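Local coordinates for protein predicted ATPase involved in replication control, Cdc46/Mcm family (Methanopyrus kandleri AV19, PDB 3F8T) that is a homolog of the MCM replicative helicases that probably binds ATP and single-stranded DNA in DNA replication, at residues A[207-212]-A[217-222]; A[226-231]-A[301-306]. The protein carries 2 engineered substitutions. All coordinates share one frame; numbering follows the deposited sequence.

How the contacts relate
Both contacts lie in the P-loop ATPase domain and share helix 219-229. Following the chain, helix 204-212 comes first. A short loop turns it into helix 219-229, and contact 1 closes that loop, with four residues between its segments. Contact 2 opens further along the same helix, at 226-231. It closes a much longer loop of 69 residues, which includes strand 242-245, helix 248-261 and strand 266-270, before strand 303-307 arrives. The two loops are in series and neither nest nor cross. F208 and I212 of contact 1 also pack on A226, L229 and F230 of contact 2, which holds the two helices together, while contact 2 sets the second helix on the parallel sheet.

Contact 1 of 2, residues A[207-212]-A[217-222]; sequences TFARAI and GAEEVG
R210 reaches across to E219, and A209 packs on the backbone of G222. The salt bridge runs from R210 NH2 to E219 OE2 at 2.7 Å, although the model is crowded at NH2 and its place is less sure. As modelled, the guanidinium and carboxylate planes are 18° apart. E219 has CG anti to its own backbone N, chi1 174°, and then bends at chi2, which brings the carboxylate over to helix 204-212. E219 OE1 also lies 3.8 Å from A209 CB. A lysine in place of E219 would probably leave R210 without its charge partner and set two positive groups facing each other.

Helices 204-212 and 219-229 are joined by a short loop and meet at a corner, nearly crosswise, within the P-loop domain. They come very close at A209 and G222, whose CA atoms are 3.9 Å apart. A209 CB sits 3.5 Å from G222 C, and A209 CA makes a CA-H...O contact with G222 O. A side chain at position 222 would run into A209 O, which suits glycine. I212 CD1 stands 4.0 Å from the same G222 O. Further out, I212 packs on L225 of the second helix, and A218 occupies its N-cap position.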
ATOM      1  N   THR A 207      17.665   9.231  12.991  1.00 23.64           N
ATOM      2  CA  THR A 207      16.368   9.582  13.563  1.00 23.55           C
ATOM      3  C   THR A 207      15.352   8.437  13.454  1.00 23.53           C
ATOM      4  O   THR A 207      14.711   8.079  14.450  1.00 23.53           O
ATOM      5  CB  THR A 207      15.823  10.851  12.901  1.00 24.23           C
ATOM      6  OG1 THR A 207      16.772  11.908  13.085  1.00 23.81           O
ATOM      7  CG2 THR A 207      14.515  11.250  13.508  1.00 24.40           C
ATOM      8  N   PHE A 208      15.182   7.883  12.249  1.00 22.39           N
ATOM      9  CA  PHE A 208      14.231   6.798  12.052  1.00 21.79           C
ATOM     10  C   PHE A 208      14.666   5.539  12.796  1.00 21.72           C
ATOM     11  O   PHE A 208      13.830   4.859  13.384  1.00 21.22           O
ATOM     12  CB  PHE A 208      14.037   6.495  10.556  1.00 21.46           C
ATOM     13  CG  PHE A 208      13.008   7.344   9.884  1.00 20.11           C
ATOM     14  CD1 PHE A 208      13.366   8.546   9.275  1.00 19.69           C
ATOM     15  CD2 PHE A 208      11.667   6.939   9.850  1.00 18.02           C
ATOM     16  CE1 PHE A 208      12.395   9.325   8.619  1.00 20.43           C
ATOM     17  CE2 PHE A 208      10.697   7.702   9.204  1.00 19.05           C
ATOM     18  CZ  PHE A 208      11.060   8.911   8.602  1.00 20.91           C
ATOM     19  N   ALA A 209      15.974   5.258  12.805  1.00 22.30           N
ATOM     20  CA  ALA A 209      16.533   4.070  13.459  1.00 22.64           C
ATOM     21  C   ALA A 209      16.247   4.077  14.958  1.00 22.92           C
ATOM     22  O   ALA A 209      15.866   3.068  15.538  1.00 22.60           O
ATOM     23  CB  ALA A 209      18.050   3.986  13.209  1.00 22.22           C
ATOM     24  N   ARG A 210      16.431   5.232  15.580  1.00 24.26           N
ATOM     25  CA  ARG A 210      16.155   5.388  17.005  1.00 25.08           C
ATOM     26  C   ARG A 210      14.666   5.355  17.307  1.00 24.86           C
ATOM     27  O   ARG A 210      14.242   4.827  18.345  1.00 24.58           O
ATOM     28  CB  ARG A 210      16.798   6.667  17.543  1.00 26.33           C
ATOM     29  CG  ARG A 210      18.212   6.428  18.074  1.00 30.35           C
ATOM     30  CD  ARG A 210      19.260   7.179  17.304  1.00 37.49           C
ATOM     31  NE  ARG A 210      20.590   7.078  17.915  1.00 41.66           N
ATOM     32  CZ  ARG A 210      21.408   6.033  17.783  1.00 45.30           C
ATOM     33  NH1 ARG A 210      22.603   6.045  18.365  1.00 46.65           N
ATOM     34  NH2 ARG A 210      21.035   4.970  17.072  1.00 46.20           N
ATOM     35  N   ALA A 211      13.858   5.889  16.394  1.00 24.41           N
ATOM     36  CA  ALA A 211      12.413   5.805  16.541  1.00 24.41           C
ATOM     37  C   ALA A 211      11.967   4.345  16.571  1.00 24.43           C
ATOM     38  O   ALA A 211      11.135   3.965  17.386  1.00 24.48           O
ATOM     39  CB  ALA A 211      11.717   6.553  15.413  1.00 24.40           C
ATOM     40  N   ILE A 212      12.547   3.531  15.695  1.00 23.71           N
ATOM     41  CA  ILE A 212      12.162   2.126  15.565  1.00 23.74           C
ATOM     42  C   ILE A 212      12.683   1.230  16.682  1.00 24.69           C
ATOM     43  O   ILE A 212      11.944   0.390  17.224  1.00 24.87           O
ATOM     44  CB  ILE A 212      12.618   1.548  14.197  1.00 23.42           C
ATOM     45  CG1 ILE A 212      11.898   2.265  13.048  1.00 22.77           C
ATOM     46  CG2 ILE A 212      12.372   0.032  14.149  1.00 23.05           C
ATOM     47  CD1 ILE A 212      12.493   1.977  11.671  1.00 23.54           C
ATOM     48  N   GLY A 217      22.384  -1.114  21.875  1.00 34.53           N
ATOM     49  CA  GLY A 217      22.874  -2.174  21.006  1.00 35.34           C
ATOM     50  C   GLY A 217      22.091  -2.398  19.723  1.00 35.56           C
ATOM     51  O   GLY A 217      22.536  -3.157  18.865  1.00 35.93           O
ATOM     52  N   ALA A 218      20.933  -1.745  19.581  1.00 35.37           N
ATOM     53  CA  ALA A 218      20.047  -2.014  18.437  1.00 35.17           C
ATOM     54  C   ALA A 218      20.194  -1.031  17.256  1.00 34.91           C
ATOM     55  O   ALA A 218      19.267  -0.879  16.459  1.00 34.28           O
ATOM     56  CB  ALA A 218      18.579  -2.093  18.898  1.00 35.04           C
ATOM     57  N   GLU A 219      21.357  -0.381  17.154  1.00 34.75           N
ATOM     58  CA  GLU A 219      21.638   0.640  16.124  1.00 34.40           C
ATOM     59  C   GLU A 219      21.524   0.155  14.673  1.00 32.87           C
ATOM     60  O   GLU A 219      20.806   0.747  13.875  1.00 32.14           O
ATOM     61  CB  GLU A 219      23.028   1.243  16.349  1.00 35.41           C
ATOM     62  CG  GLU A 219      23.498   2.213  15.263  1.00 38.53           C
ATOM     63  CD  GLU A 219      22.683   3.502  15.198  1.00 42.56           C
ATOM     64  OE1 GLU A 219      21.487   3.462  14.807  1.00 44.19           O
ATOM     65  OE2 GLU A 219      23.248   4.569  15.515  1.00 43.71           O
ATOM     66  N   GLU A 220      22.252  -0.910  14.345  1.00 31.37           N
ATOM     67  CA  GLU A 220      22.232  -1.506  13.012  1.00 30.19           C
ATOM     68  C   GLU A 220      20.850  -2.041  12.670  1.00 27.92           C
ATOM     69  O   GLU A 220      20.372  -1.877  11.548  1.00 26.88           O
ATOM     70  CB  GLU A 220      23.258  -2.630  12.934  1.00 30.93           C
ATOM     71  CG  GLU A 220      24.654  -2.157  13.302  1.00 35.31           C
ATOM     72  CD  GLU A 220      25.163  -1.165  12.295  1.00 39.85           C
ATOM     73  OE1 GLU A 220      25.223  -1.535  11.106  1.00 42.58           O
ATOM     74  OE2 GLU A 220      25.479  -0.017  12.685  1.00 43.01           O
ATOM     75  N   VAL A 221      20.217  -2.680  13.648  1.00 25.70           N
ATOM     76  CA  VAL A 221      18.882  -3.221  13.471  1.00 23.85           C
ATOM     77  C   VAL A 221      17.924  -2.080  13.096  1.00 22.67           C
ATOM     78  O   VAL A 221      17.198  -2.186  12.103  1.00 21.96           O
ATOM     79  CB  VAL A 221      18.405  -3.973  14.732  1.00 24.43           C
ATOM     80  CG1 VAL A 221      16.961  -4.390  14.586  1.00 25.86           C
ATOM     81  CG2 VAL A 221      19.308  -5.190  14.989  1.00 25.24           C
ATOM     82  N   GLY A 222      17.941  -0.996  13.876  1.00 20.97           N
ATOM     83  CA  GLY A 222      17.114   0.192  13.578  1.00 19.73           C
ATOM     84  C   GLY A 222      17.354   0.733  12.173  1.00 19.26           C
ATOM     85  O   GLY A 222      16.405   1.110  11.477  1.00 18.84           O
TER

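Contact 2 of 2, residues A[226-231]-A[301-306]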
ATOM      1  N   ALA A 226      14.630   1.005   9.286  1.00 17.38           N
ATOM      2  CA  ALA A 226      14.399   2.342   8.713  1.00 17.31           C
ATOM      3  C   ALA A 226      14.483   2.309   7.176  1.00 16.73           C
ATOM      4  O   ALA A 226      13.571   2.757   6.477  1.00 16.37           O
ATOM      5  CB  ALA A 226      15.390   3.341   9.272  1.00 17.22           C
ATOM      6  N   LEU A 227      15.561   1.741   6.647  1.00 16.27           N
ATOM      7  CA  LEU A 227      15.728   1.697   5.198  1.00 16.02           C
ATOM      8  C   LEU A 227      14.687   0.766   4.550  1.00 15.81           C
ATOM      9  O   LEU A 227      14.208   1.018   3.452  1.00 15.21           O
ATOM     10  CB  LEU A 227      17.175   1.317   4.837  1.00 16.06           C
ATOM     11  CG  LEU A 227      18.231   2.371   5.241  1.00 16.86           C
ATOM     12  CD1 LEU A 227      19.615   1.786   5.138  1.00 17.82           C
ATOM     13  CD2 LEU A 227      18.129   3.646   4.382  1.00 17.52           C
ATOM     14  N   GLN A 228      14.317  -0.312   5.228  1.00 16.08           N
ATOM     15  CA  GLN A 228      13.194  -1.121   4.720  1.00 16.21           C
ATOM     16  C   GLN A 228      11.901  -0.297   4.492  1.00 16.18           C
ATOM     17  O   GLN A 228      11.265  -0.414   3.439  1.00 14.98           O
ATOM     18  CB  GLN A 228      12.919  -2.334   5.616  1.00 16.27           C
ATOM     19  CG  GLN A 228      11.719  -3.157   5.122  1.00 16.19           C
ATOM     20  CD  GLN A 228      11.431  -4.328   6.014  1.00 16.64           C
ATOM     21  OE1 GLN A 228      11.370  -4.183   7.237  1.00 15.87           O
ATOM     22  NE2 GLN A 228      11.260  -5.515   5.413  1.00 16.20           N
ATOM     23  N   LEU A 229      11.541   0.549   5.452  1.00 15.73           N
ATOM     24  CA  LEU A 229      10.372   1.434   5.287  1.00 17.04           C
ATOM     25  C   LEU A 229      10.483   2.275   4.021  1.00 17.22           C
ATOM     26  O   LEU A 229       9.529   2.388   3.258  1.00 16.86           O
ATOM     27  CB  LEU A 229      10.185   2.354   6.500  1.00 16.62           C
ATOM     28  CG  LEU A 229       9.610   1.646   7.743  1.00 19.25           C
ATOM     29  CD1 LEU A 229       9.819   2.544   8.976  1.00 20.33           C
ATOM     30  CD2 LEU A 229       8.144   1.293   7.571  1.00 21.04           C
ATOM     31  N   PHE A 230      11.677   2.796   3.778  1.00 17.46           N
ATOM     32  CA  PHE A 230      11.950   3.630   2.605  1.00 17.75           C
ATOM     33  C   PHE A 230      12.131   2.839   1.298  1.00 18.33           C
ATOM     34  O   PHE A 230      12.440   3.418   0.243  1.00 18.15           O
ATOM     35  CB  PHE A 230      13.131   4.551   2.896  1.00 18.43           C
ATOM     36  CG  PHE A 230      12.743   5.754   3.730  1.00 18.92           C
ATOM     37  CD1 PHE A 230      12.726   5.680   5.124  1.00 19.01           C
ATOM     38  CD2 PHE A 230      12.355   6.942   3.113  1.00 19.29           C
ATOM     39  CE1 PHE A 230      12.340   6.780   5.887  1.00 19.68           C
ATOM     40  CE2 PHE A 230      11.980   8.051   3.871  1.00 19.74           C
ATOM     41  CZ  PHE A 230      11.977   7.968   5.260  1.00 19.93           C
ATOM     42  N   SER A 231      11.920   1.526   1.368  1.00 17.94           N
ATOM     43  CA  SER A 231      11.946   0.695   0.159  1.00 18.63           C
ATOM     44  C   SER A 231      10.537   0.314  -0.298  1.00 19.56           C
ATOM     45  O   SER A 231      10.378  -0.433  -1.268  1.00 20.03           O
ATOM     46  CB  SER A 231      12.767  -0.567   0.398  1.00 17.96           C
ATOM     47  OG  SER A 231      12.000  -1.523   1.096  1.00 18.16           O
ATOM     48  N   GLY A 301       2.090  -2.583  -1.235  1.00 18.28           N
ATOM     49  CA  GLY A 301       2.643  -1.241  -1.138  1.00 17.79           C
ATOM     50  C   GLY A 301       3.156  -0.854   0.245  1.00 18.37           C
ATOM     51  O   GLY A 301       3.547   0.292   0.472  1.00 18.57           O
ATOM     52  N   GLY A 302       3.132  -1.794   1.175  1.00 17.66           N
ATOM     53  CA  GLY A 302       3.573  -1.496   2.537  1.00 16.82           C
ATOM     54  C   GLY A 302       4.349  -2.645   3.152  1.00 17.27           C
ATOM     55  O   GLY A 302       5.049  -3.398   2.444  1.00 17.44           O
ATOM     56  N   ILE A 303       4.232  -2.770   4.473  1.00 16.58           N
ATOM     57  CA  ILE A 303       5.003  -3.768   5.211  1.00 16.16           C
ATOM     58  C   ILE A 303       4.114  -4.955   5.536  1.00 15.53           C
ATOM     59  O   ILE A 303       3.033  -4.789   6.086  1.00 15.97           O
ATOM     60  CB  ILE A 303       5.561  -3.189   6.541  1.00 15.91           C
ATOM     61  CG1 ILE A 303       6.505  -1.993   6.277  1.00 17.16           C
ATOM     62  CG2 ILE A 303       6.205  -4.298   7.404  1.00 15.60           C
ATOM     63  CD1 ILE A 303       7.915  -2.392   5.822  1.00 18.55           C
ATOM     64  N   LEU A 304       4.583  -6.149   5.204  1.00 15.58           N
ATOM     65  CA  LEU A 304       3.963  -7.357   5.735  1.00 15.76           C
ATOM     66  C   LEU A 304       4.796  -7.866   6.918  1.00 16.07           C
ATOM     67  O   LEU A 304       5.902  -8.396   6.736  1.00 15.16           O
ATOM     68  CB  LEU A 304       3.799  -8.434   4.658  1.00 16.39           C
ATOM     69  CG  LEU A 304       3.249  -9.772   5.182  1.00 14.59           C
ATOM     70  CD1 LEU A 304       1.772  -9.673   5.508  1.00 13.94           C
ATOM     71  CD2 LEU A 304       3.530 -10.875   4.166  1.00 17.22           C
ATOM     72  N   ALA A 305       4.257  -7.703   8.126  1.00 15.78           N
ATOM     73  CA  ALA A 305       4.968  -8.157   9.324  1.00 16.66           C
ATOM     74  C   ALA A 305       4.595  -9.605   9.607  1.00 16.64           C
ATOM     75  O   ALA A 305       3.434  -9.909   9.916  1.00 17.47           O
ATOM     76  CB  ALA A 305       4.649  -7.257  10.523  1.00 16.16           C
ATOM     77  N   VAL A 306       5.571 -10.495   9.475  1.00 16.84           N
ATOM     78  CA  VAL A 306       5.323 -11.937   9.576  1.00 17.26           C
ATOM     79  C   VAL A 306       6.018 -12.444  10.829  1.00 17.00           C
ATOM     80  O   VAL A 306       7.210 -12.731  10.805  1.00 16.90           O
ATOM     81  CB  VAL A 306       5.833 -12.712   8.338  1.00 17.20           C
ATOM     82  CG1 VAL A 306       5.506 -14.205   8.483  1.00 18.09           C
ATOM     83  CG2 VAL A 306       5.178 -12.176   7.061  1.00 17.44           C
TER
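Q228 and L229, on the last turn of helix 219-229, both meet I303 at the start of strand 303-307. Q228 comes first. Its chain leaves with CG anti to the backbone N, chi1 178°, and stays extended to the amide, which carries it slantwise across I303. I303 CD1 packs on Q228 CG at 3.9 Å and on the amide carbon, Q228 CD, at 4.0 Å. The amide end has its polar partner outside the two segments, since NE2 hydrogen-bonds to L240 O.

L229 follows. Its CD2 methyl is 3.9 Å from I303 CG1 and 4.1 Å from I303 CD1, and the two side chains cross at about a right angle. I303 therefore puts its ethyl branch against both neighbours on the helix. Strand 303-307 lies between 266-270 and 341-346 in the five-stranded parallel sheet of the P-loop NTPase fold, whose strand order is 2-3-4-1-5. The contact packs a helix from before the first strand onto that sheet. A341 and L343 of strand 341-346 also touch both Q228 and I303.

At S231 the helix has ended. S231 OG bonds to Q228 O at 2.7 Å, in the carbonyl plane and on a lone pair, with a C=O...OG angle of 130°. S231 N bonds to that oxygen too, at 2.9 Å from Q228 O, while OG also bonds to L240 N.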